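Local coordinates for protein 2-c-methyl-d-erythritol 4-phosphate cytidylyltransferase (Streptococcus pneumoniae, PDB 2VSH) that catalyses the transfer of the cytidylyl group of CTP to D-ribitol 5-phosphate, giving the CDP-activated ribitol used for teichoic acid precursors, at residues R86-K91 with D181-L186; I147-S150 with I156-I159; L26-R31 with K227-M232; K40-P45 with P71-R76. All coordinates share one frame; numbering follows the deposited sequence.

Contact 1: R86-K91 with D181-L186; sequences RNTSIK and DLYGSL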
# COMPACT_ATOMS: atom_id res chain seq x y z
N ARG A 86 7.18 16.13 9.19
CA ARG A 86 6.46 16.87 8.17
C ARG A 86 5.68 18.09 8.70
O ARG A 86 5.70 19.13 8.05
CB ARG A 86 5.57 15.98 7.28
CG ARG A 86 4.61 15.03 8.01
CD ARG A 86 3.87 14.07 7.04
NE ARG A 86 3.36 14.78 5.85
CZ ARG A 86 3.75 14.56 4.60
NH1 ARG A 86 4.64 13.60 4.32
NH2 ARG A 86 3.22 15.29 3.61
N ASN A 87 5.01 17.97 9.85
CA ASN A 87 4.19 19.08 10.35
C ASN A 87 5.04 20.28 10.81
O ASN A 87 4.63 21.42 10.69
CB ASN A 87 3.26 18.62 11.49
CG ASN A 87 2.04 17.88 10.98
OD1 ASN A 87 1.56 18.12 9.87
ND2 ASN A 87 1.55 16.94 11.78
N THR A 88 6.23 20.00 11.33
CA THR A 88 7.16 21.06 11.69
C THR A 88 7.64 21.75 10.41
O THR A 88 7.87 22.94 10.40
CB THR A 88 8.35 20.53 12.53
OG1 THR A 88 7.85 19.77 13.63
CG2 THR A 88 9.18 21.69 13.11
N SER A 89 7.79 20.98 9.34
CA SER A 89 8.19 21.55 8.05
C SER A 89 7.06 22.43 7.51
O SER A 89 7.31 23.53 7.01
CB SER A 89 8.56 20.46 7.04
OG SER A 89 9.77 19.83 7.44
N ILE A 90 5.82 21.96 7.63
CA ILE A 90 4.67 22.79 7.21
C ILE A 90 4.64 24.13 7.97
O ILE A 90 4.51 25.19 7.35
CB ILE A 90 3.33 22.04 7.31
CG1 ILE A 90 3.33 20.86 6.32
CG2 ILE A 90 2.17 22.98 7.00
CD1 ILE A 90 2.23 19.82 6.54
N LYS A 91 4.77 24.09 9.29
CA LYS A 91 4.83 25.30 10.10
C LYS A 91 5.96 26.22 9.61
O LYS A 91 5.76 27.41 9.43
CB LYS A 91 4.99 24.96 11.58
CG LYS A 91 5.39 26.16 12.48
CD LYS A 91 5.88 25.72 13.84
CE LYS A 91 7.34 25.17 13.80
NZ LYS A 91 8.43 26.21 13.84
N ASP A 181 -3.14 27.65 13.91
CA ASP A 181 -4.00 27.60 15.08
C ASP A 181 -4.21 26.19 15.65
O ASP A 181 -4.07 25.98 16.85
CB ASP A 181 -5.34 28.28 14.77
CG ASP A 181 -5.19 29.79 14.56
OD1 ASP A 181 -4.13 30.33 14.95
OD2 ASP A 181 -6.13 30.43 14.03
N LEU A 182 -4.54 25.23 14.79
CA LEU A 182 -4.83 23.87 15.23
C LEU A 182 -3.58 23.13 15.70
O LEU A 182 -3.60 22.46 16.72
CB LEU A 182 -5.50 23.08 14.11
CG LEU A 182 -6.89 23.51 13.69
CD1 LEU A 182 -7.36 22.54 12.64
CD2 LEU A 182 -7.85 23.57 14.90
N TYR A 183 -2.51 23.24 14.92
CA TYR A 183 -1.23 22.62 15.26
C TYR A 183 -0.68 23.19 16.56
O TYR A 183 -0.13 22.45 17.37
CB TYR A 183 -0.24 22.84 14.13
CG TYR A 183 1.13 22.25 14.34
CD1 TYR A 183 1.33 20.87 14.32
CD2 TYR A 183 2.24 23.06 14.54
CE1 TYR A 183 2.59 20.32 14.51
CE2 TYR A 183 3.52 22.52 14.72
CZ TYR A 183 3.68 21.16 14.71
OH TYR A 183 4.94 20.62 14.89
N GLY A 184 -0.86 24.50 16.74
CA GLY A 184 -0.40 25.20 17.93
C GLY A 184 -1.08 24.75 19.20
O GLY A 184 -0.55 24.94 20.28
N SER A 185 -2.27 24.15 19.06
CA SER A 185 -3.07 23.73 20.21
C SER A 185 -2.69 22.33 20.71
O SER A 185 -3.32 21.81 21.64
CB SER A 185 -4.56 23.76 19.86
OG SER A 185 -4.90 22.63 19.08
N LEU A 186 -1.67 21.72 20.11
CA LEU A 186 -1.31 20.34 20.41
C LEU A 186 -0.13 20.25 21.35
O LEU A 186 0.80 21.03 21.25
CB LEU A 186 -1.00 19.55 19.12
CG LEU A 186 -2.12 19.42 18.06
CD1 LEU A 186 -1.60 18.75 16.80
CD2 LEU A 186 -3.35 18.69 18.62

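Contact 2: I147-S150 with I156-I159; sequences IVES and ITDI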
# COMPACT_ATOMS: atom_id res chain seq x y z
N ILE A 147 -6.49 -4.03 3.93
CA ILE A 147 -5.99 -3.42 5.15
C ILE A 147 -6.49 -4.19 6.36
O ILE A 147 -7.70 -4.42 6.51
CB ILE A 147 -6.37 -1.91 5.23
CG1 ILE A 147 -5.69 -1.10 4.12
CG2 ILE A 147 -6.06 -1.33 6.60
CD1 ILE A 147 -4.16 -1.32 3.98
N VAL A 148 -5.55 -4.58 7.21
CA VAL A 148 -5.84 -5.28 8.45
C VAL A 148 -5.40 -4.40 9.64
O VAL A 148 -4.32 -3.79 9.61
CB VAL A 148 -5.14 -6.66 8.44
CG1 VAL A 148 -4.72 -7.10 9.81
CG2 VAL A 148 -6.05 -7.69 7.80
N GLU A 149 -6.23 -4.33 10.68
CA GLU A 149 -5.90 -3.59 11.90
C GLU A 149 -5.46 -4.53 13.02
O GLU A 149 -6.09 -5.56 13.27
CB GLU A 149 -7.09 -2.76 12.38
CG GLU A 149 -6.75 -1.74 13.46
CD GLU A 149 -7.87 -1.55 14.44
OE1 GLU A 149 -8.03 -2.40 15.36
OE2 GLU A 149 -8.61 -0.55 14.30
N SER A 150 -4.38 -4.16 13.69
CA SER A 150 -3.95 -4.85 14.90
C SER A 150 -3.33 -3.83 15.84
O SER A 150 -2.26 -3.29 15.55
CB SER A 150 -2.95 -5.95 14.58
OG SER A 150 -2.55 -6.62 15.77
N ILE A 156 -5.22 -10.03 14.77
CA ILE A 156 -6.10 -9.06 14.13
C ILE A 156 -7.15 -8.59 15.13
O ILE A 156 -7.89 -9.40 15.71
CB ILE A 156 -6.77 -9.59 12.85
CG1 ILE A 156 -5.72 -9.96 11.80
CG2 ILE A 156 -7.74 -8.56 12.29
CD1 ILE A 156 -6.29 -10.55 10.50
N THR A 157 -7.20 -7.27 15.33
CA THR A 157 -8.22 -6.68 16.20
C THR A 157 -9.40 -6.17 15.38
O THR A 157 -10.49 -5.97 15.93
CB THR A 157 -7.64 -5.60 17.12
OG1 THR A 157 -6.90 -4.64 16.35
CG2 THR A 157 -6.74 -6.24 18.14
N ASP A 158 -9.17 -5.92 14.09
CA ASP A 158 -10.24 -5.99 13.07
C ASP A 158 -9.84 -5.67 11.63
O ASP A 158 -8.70 -5.32 11.34
CB ASP A 158 -11.54 -5.25 13.47
CG ASP A 158 -11.41 -3.76 13.35
OD1 ASP A 158 -12.29 -3.13 12.69
OD2 ASP A 158 -10.44 -3.21 13.90
N ILE A 159 -10.81 -5.87 10.73
CA ILE A 159 -10.66 -5.57 9.32
C ILE A 159 -11.66 -4.46 9.00
O ILE A 159 -12.88 -4.68 9.07
CB ILE A 159 -10.92 -6.83 8.44
CG1 ILE A 159 -9.64 -7.65 8.31
CG2 ILE A 159 -11.37 -6.45 7.04
CD1 ILE A 159 -9.62 -8.92 9.08

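Contact 3: L26-R31 with K227-M232; sequences LELGDR and KIAKSM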
# COMPACT_ATOMS: atom_id res chain seq x y z
N LEU A 26 18.02 12.85 -5.93
CA LEU A 26 18.41 11.91 -6.96
C LEU A 26 17.83 12.29 -8.32
O LEU A 26 16.72 12.82 -8.41
CB LEU A 26 17.94 10.51 -6.56
CG LEU A 26 19.04 9.52 -6.22
CD1 LEU A 26 20.25 10.17 -5.57
CD2 LEU A 26 18.49 8.37 -5.36
N GLU A 27 18.58 11.98 -9.37
CA GLU A 27 18.15 12.27 -10.74
C GLU A 27 17.07 11.30 -11.20
O GLU A 27 17.18 10.08 -11.02
CB GLU A 27 19.36 12.22 -11.69
CG GLU A 27 19.00 12.24 -13.18
CD GLU A 27 20.22 12.29 -14.08
OE1 GLU A 27 20.62 13.42 -14.45
OE2 GLU A 27 20.79 11.21 -14.40
N LEU A 28 16.02 11.86 -11.79
CA LEU A 28 15.06 11.10 -12.56
C LEU A 28 15.12 11.63 -13.99
O LEU A 28 14.86 12.82 -14.22
CB LEU A 28 13.65 11.26 -11.98
CG LEU A 28 12.52 10.44 -12.59
CD1 LEU A 28 12.78 8.94 -12.52
CD2 LEU A 28 11.20 10.81 -11.91
N GLY A 29 15.47 10.77 -14.93
CA GLY A 29 15.68 11.21 -16.31
C GLY A 29 16.97 11.99 -16.31
O GLY A 29 18.05 11.42 -16.21
N ASP A 30 16.86 13.32 -16.38
CA ASP A 30 18.05 14.17 -16.43
C ASP A 30 18.02 15.33 -15.42
O ASP A 30 18.86 16.24 -15.47
CB ASP A 30 18.29 14.64 -17.87
CG ASP A 30 18.65 13.48 -18.82
OD1 ASP A 30 19.79 12.95 -18.74
OD2 ASP A 30 17.79 13.09 -19.65
N ARG A 31 17.08 15.27 -14.48
CA ARG A 31 16.88 16.31 -13.47
C ARG A 31 16.50 15.68 -12.13
O ARG A 31 15.83 14.64 -12.13
CB ARG A 31 15.77 17.26 -13.92
CG ARG A 31 16.28 18.33 -14.88
CD ARG A 31 15.28 18.75 -15.94
NE ARG A 31 13.88 18.59 -15.55
CZ ARG A 31 13.02 17.82 -16.21
NH1 ARG A 31 13.41 17.15 -17.29
NH2 ARG A 31 11.77 17.72 -15.80
N LYS A 227 12.71 2.64 -9.51
CA LYS A 227 12.62 1.84 -10.74
C LYS A 227 11.29 2.08 -11.46
O LYS A 227 11.26 2.25 -12.67
CB LYS A 227 12.71 0.35 -10.43
CG LYS A 227 13.95 -0.13 -9.73
CD LYS A 227 13.85 -1.66 -9.60
CE LYS A 227 15.04 -2.23 -8.83
NZ LYS A 227 14.89 -3.71 -8.68
N ILE A 228 10.20 2.07 -10.70
CA ILE A 228 8.88 2.37 -11.23
C ILE A 228 8.90 3.77 -11.86
O ILE A 228 8.58 3.92 -13.04
CB ILE A 228 7.78 2.21 -10.15
CG1 ILE A 228 7.72 0.75 -9.67
CG2 ILE A 228 6.41 2.62 -10.71
CD1 ILE A 228 6.98 0.56 -8.34
N ALA A 229 9.34 4.78 -11.11
CA ALA A 229 9.46 6.15 -11.63
C ALA A 229 10.22 6.24 -12.97
O ALA A 229 9.75 6.89 -13.91
CB ALA A 229 10.10 7.07 -10.59
N LYS A 230 11.37 5.57 -13.04
CA LYS A 230 12.16 5.53 -14.27
C LYS A 230 11.40 4.91 -15.45
O LYS A 230 11.50 5.40 -16.57
CB LYS A 230 13.45 4.72 -14.07
CG LYS A 230 14.48 5.33 -13.14
CD LYS A 230 15.76 4.48 -13.21
CE LYS A 230 16.74 4.81 -12.10
NZ LYS A 230 17.93 3.92 -12.16
N SER A 231 10.68 3.82 -15.19
CA SER A 231 9.88 3.14 -16.21
C SER A 231 8.78 4.06 -16.71
O SER A 231 8.44 4.02 -17.88
CB SER A 231 9.27 1.84 -15.67
OG SER A 231 8.20 2.11 -14.77
N MET A 232 8.26 4.90 -15.81
CA MET A 232 7.15 5.82 -16.10
C MET A 232 7.54 7.00 -16.99
O MET A 232 6.75 7.44 -17.81
CB MET A 232 6.53 6.37 -14.81
CG MET A 232 5.58 5.40 -14.10
SD MET A 232 5.16 5.97 -12.44
CE MET A 232 3.99 7.27 -12.83

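Contact 4: K40-P45 with P71-R76; sequences KFVLEP and PLYKER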
# COMPACT_ATOMS: atom_id res chain seq x y z
N LYS A 40 6.16 21.13 -11.81
CA LYS A 40 4.71 20.94 -11.92
C LYS A 40 3.92 22.09 -11.32
O LYS A 40 2.76 22.28 -11.69
CB LYS A 40 4.27 19.62 -11.27
CG LYS A 40 4.87 18.34 -11.84
CD LYS A 40 4.51 18.13 -13.30
CE LYS A 40 4.86 16.74 -13.73
NZ LYS A 40 6.34 16.52 -13.77
N PHE A 41 4.53 22.84 -10.39
CA PHE A 41 3.86 23.98 -9.72
C PHE A 41 4.13 25.36 -10.34
O PHE A 41 3.31 26.27 -10.18
CB PHE A 41 4.23 24.03 -8.23
CG PHE A 41 3.50 23.03 -7.38
CD1 PHE A 41 2.30 23.37 -6.75
CD2 PHE A 41 4.01 21.74 -7.20
CE1 PHE A 41 1.62 22.45 -5.95
CE2 PHE A 41 3.33 20.80 -6.39
CZ PHE A 41 2.14 21.16 -5.77
N VAL A 42 5.26 25.51 -11.02
CA VAL A 42 5.64 26.78 -11.67
C VAL A 42 4.70 27.25 -12.78
O VAL A 42 4.60 28.46 -13.02
CB VAL A 42 7.12 26.81 -12.22
CG1 VAL A 42 8.13 26.44 -11.15
CG2 VAL A 42 7.29 25.95 -13.49
N LEU A 43 4.04 26.33 -13.48
CA LEU A 43 3.15 26.75 -14.56
C LEU A 43 1.81 27.25 -14.07
O LEU A 43 1.13 28.00 -14.78
CB LEU A 43 2.89 25.64 -15.57
CG LEU A 43 3.87 25.39 -16.70
CD1 LEU A 43 3.27 24.30 -17.55
CD2 LEU A 43 4.09 26.66 -17.51
N GLU A 44 1.43 26.81 -12.88
CA GLU A 44 0.10 27.13 -12.36
C GLU A 44 -0.03 28.63 -12.13
O GLU A 44 0.61 29.18 -11.22
CB GLU A 44 -0.19 26.32 -11.08
CG GLU A 44 -1.51 26.71 -10.39
CD GLU A 44 -2.69 26.72 -11.34
OE1 GLU A 44 -3.47 27.69 -11.30
OE2 GLU A 44 -2.82 25.78 -12.14
N PRO A 45 -0.86 29.32 -12.95
CA PRO A 45 -0.91 30.77 -12.81
C PRO A 45 -1.40 31.28 -11.45
O PRO A 45 -1.11 32.43 -11.11
CB PRO A 45 -1.85 31.22 -13.94
CG PRO A 45 -2.67 30.03 -14.24
CD PRO A 45 -1.76 28.85 -14.02
N PRO A 71 16.45 28.50 -13.47
CA PRO A 71 16.91 29.88 -13.27
C PRO A 71 15.85 30.94 -13.60
O PRO A 71 15.83 32.00 -13.00
CB PRO A 71 18.11 30.01 -14.22
CG PRO A 71 17.91 28.97 -15.24
CD PRO A 71 17.28 27.82 -14.49
N LEU A 72 14.96 30.60 -14.52
CA LEU A 72 13.87 31.48 -14.95
C LEU A 72 12.82 31.63 -13.86
O LEU A 72 12.04 32.58 -13.87
CB LEU A 72 13.25 30.88 -16.21
CG LEU A 72 12.72 31.65 -17.41
CD1 LEU A 72 13.61 32.82 -17.82
CD2 LEU A 72 12.58 30.62 -18.53
N TYR A 73 12.79 30.70 -12.90
CA TYR A 73 11.78 30.73 -11.83
C TYR A 73 12.37 31.00 -10.44
O TYR A 73 11.68 30.85 -9.43
CB TYR A 73 10.96 29.43 -11.84
CG TYR A 73 10.36 29.10 -13.19
CD1 TYR A 73 9.13 29.63 -13.59
CD2 TYR A 73 11.04 28.26 -14.07
CE1 TYR A 73 8.59 29.33 -14.84
CE2 TYR A 73 10.50 27.95 -15.32
CZ TYR A 73 9.28 28.48 -15.70
OH TYR A 73 8.76 28.16 -16.93
N LYS A 74 13.63 31.42 -10.40
CA LYS A 74 14.33 31.76 -9.16
C LYS A 74 13.51 32.58 -8.17
O LYS A 74 13.42 32.25 -6.99
CB LYS A 74 15.63 32.50 -9.48
CG LYS A 74 16.87 31.70 -9.26
CD LYS A 74 17.25 31.71 -7.78
CE LYS A 74 18.10 32.93 -7.44
NZ LYS A 74 18.29 32.98 -5.98
N GLU A 75 12.92 33.66 -8.66
CA GLU A 75 12.20 34.60 -7.79
C GLU A 75 10.83 34.07 -7.34
O GLU A 75 10.26 34.61 -6.40
CB GLU A 75 12.05 35.96 -8.47
CG GLU A 75 13.22 36.91 -8.25
CD GLU A 75 14.26 36.86 -9.36
OE1 GLU A 75 14.60 37.94 -9.91
OE2 GLU A 75 14.73 35.75 -9.69
N ARG A 76 10.33 33.05 -8.02
CA ARG A 76 9.07 32.39 -7.65
C ARG A 76 9.26 31.34 -6.56
O ARG A 76 8.29 30.85 -5.98
CB ARG A 76 8.47 31.69 -8.88
CG ARG A 76 8.37 32.54 -10.16
CD ARG A 76 7.07 33.38 -10.27
NE ARG A 76 5.94 32.84 -9.51
CZ ARG A 76 5.22 31.77 -9.83
NH1 ARG A 76 5.47 31.04 -10.92
NH2 ARG A 76 4.23 31.41 -9.04

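Contact 1: R86-K91 with D181-L186
Asn87 meets the ring of Tyr183 with its CB, which stands 3.5 Å from Tyr183 CE1, while the backbone oxygen of the same residue, Asn87 O, lies over one face of the ring, 4.1 Å above the plane and offset toward the rim. That oxygen also takes the helical bond from Lys91 N, so it serves the helix while lying beside the tyrosine. The contact illustrates how a single aromatic residue can join two helices whose backbones stay well apart, for even the nearest CA atoms, those of Asn87 and Tyr183, are 8.1 Å from each other. With CG anti to the backbone N (chi1 -180°), Tyr183 reaches across from helix 176-184 and lays its phenol against the first turn of helix 86-100. This turn is assigned to the CTP-binding site of the GT-A-like nucleotidyltransferase domain, with Arg86, Asn87, Thr88 and Ser89 among its likely members. Thr88 follows, its OG1 3.3 Å from Tyr183 OH, although the firm partner of this hydroxyl is Asp85, just ahead of the helix. One turn beyond Asn87, Lys91 extends from the backbone (chi1 166°) and brings its aliphatic CD to the ring edge, 4.1 Å from Tyr183 CE2; the bends beyond CD turn the ammonium away to a weak, long ion pair with Glu95. Phe179 and Lys191 also pack on the tyrosine, the latter through a cation-pi interaction.

Contact 2: I147-S150 with I156-I159
The carboxylates of Glu149 and Asp158 are the flat groups here, and they meet with their planes 77° apart, Glu149 OE1 only 2.9 Å from Asp158 OD2. Two acceptors with like charge so close would be expected to repel unless a proton or cation is shared, and a raised pKa for one of them is possible. At its edge, Glu149 OE1 offers the anti lone pair to the hydroxyl of Thr157, with OG1 to OE1 at 2.7 Å. Beside the acids the backbones form a classic beta bulge, in which Thr157 and Asp158 together face Glu149. Glu149 N gives a short bond of 2.7 Å to Asp158 O, and Glu149 O is shared by two amides, Thr157 N at 2.9 Å and Asp158 N at 3.2 Å. Val148 forks between two isoleucines, its CG1 3.6 Å from Ile156 CG1 and its CG2 against Ile159 CG1. The result is a beta hairpin-like arm reaching far from the chain's centre. Strand 147-149 pairs antiparallel with a strand of the second subunit, continuing the sheet across the interface, where Ile156 packs on Val208 and Ile159 on Val202 of that subunit.

Contact 3: L26-R31 with K227-M232
Leu28 reaches Ala229 and Lys230 through the end of its side chain, and following that chain outward shows how one branched residue can fasten a loop to a helix. CB does not itself point at helix 223-232; the first torsion, with CG anti to the backbone N (chi1 -175°), then carries CG and the methyls to it. At CG the chain divides. CD1 is the branch that does most of the touching: it settles on the helix backbone, 3.7 Å from both Ala229 C and Lys230 N, and lies 3.8 Å from Ala229 CB. The same methyl meets the start of the lysine side chain, with Leu28 CD1 to Lys230 CG at 4.0 Å. CD2 takes the other side of the fork and approaches Ala229 CB at 4.1 Å. The leucine thus rests on the peptide between Ala229 and Lys230, beside the alanine methyl.

The loop is a tight beta hairpin with a two-residue turn, Gly29-Asp30: Leu28 N bonds to Arg31 O, and Gly29 has positive phi. Early in the sequence, it is joined here to the last helix of the nucleotidyltransferase domain, nearly two hundred residues later. Lys230 continues beyond CG as an extended chain, its hydrocarbon base flanking the buried leucine. Ile33 of helix 33-42 packs on Leu28 as well, and Ile220 on Ala229, while Ile228 packs on its counterpart Ile228 of the second subunit.

Contact 4: K40-P45 with P71-R76
Val42, Tyr73 and Arg76 bury nearly all the surface in this contact. Val42 lies over one face of the Tyr73 ring, and its CG2 makes a CH-pi interaction, 3.9 Å from the ring centroid and 14° off the ring normal. The valine does not touch with one methyl alone: its CB stands 3.7 Å from Tyr73 CD1, and CG1 leans over the root of the ring, 4.0 Å from Tyr73 CG. Together CB and the two methyls follow the CG-CD1-CE1-CZ side of the ring. In Tyr73, chi1 of -52° swings the ring toward Val42 and chi2 of -86° turns its face to the valine. The third partner is polar. Arg76, folded back by bends at chi2 and chi3, brings the edge of its guanidinium to the carbonyl of Val42, where NH1 gives Val42 O a weak hydrogen bond of 3.4 Å, the oxygen lying near the guanidinium plane. NH2 has a second, also weak, bond to Glu48 O. The contact thus ties residues 40-45, on helix 33-42, to the connection between helix 59-69 and edge strand 77-81. Val42 also touches Ile50 of strand 50-54, and neighbouring Phe41 packs on strand 3-9 and helix 121-133.

How the contacts relate
In contacts 1, 3 and 4 one residue (Tyr183, Leu28, Val42) makes all the close touches, whereas contact 2 is the one built on backbone pairing. The rings of contacts 1 and 4 differ in their partners: Asn87 O over the face and Lys91 CD at the edge, beside the likely CTP site, against Val42 over the face, away from it and joined by a weak arginine bond. Contact 3 is purely apolar and largely buried; contacts 1, 2 and 4 are partly buried. Contact 2, about 28 Å from the chain's centre, carries the crowded acids and joins the dimer; contact 3 also touches the second subunit. Helix 33-42 supplies Val42 to contact 4 and packs on Leu28 in contact 3.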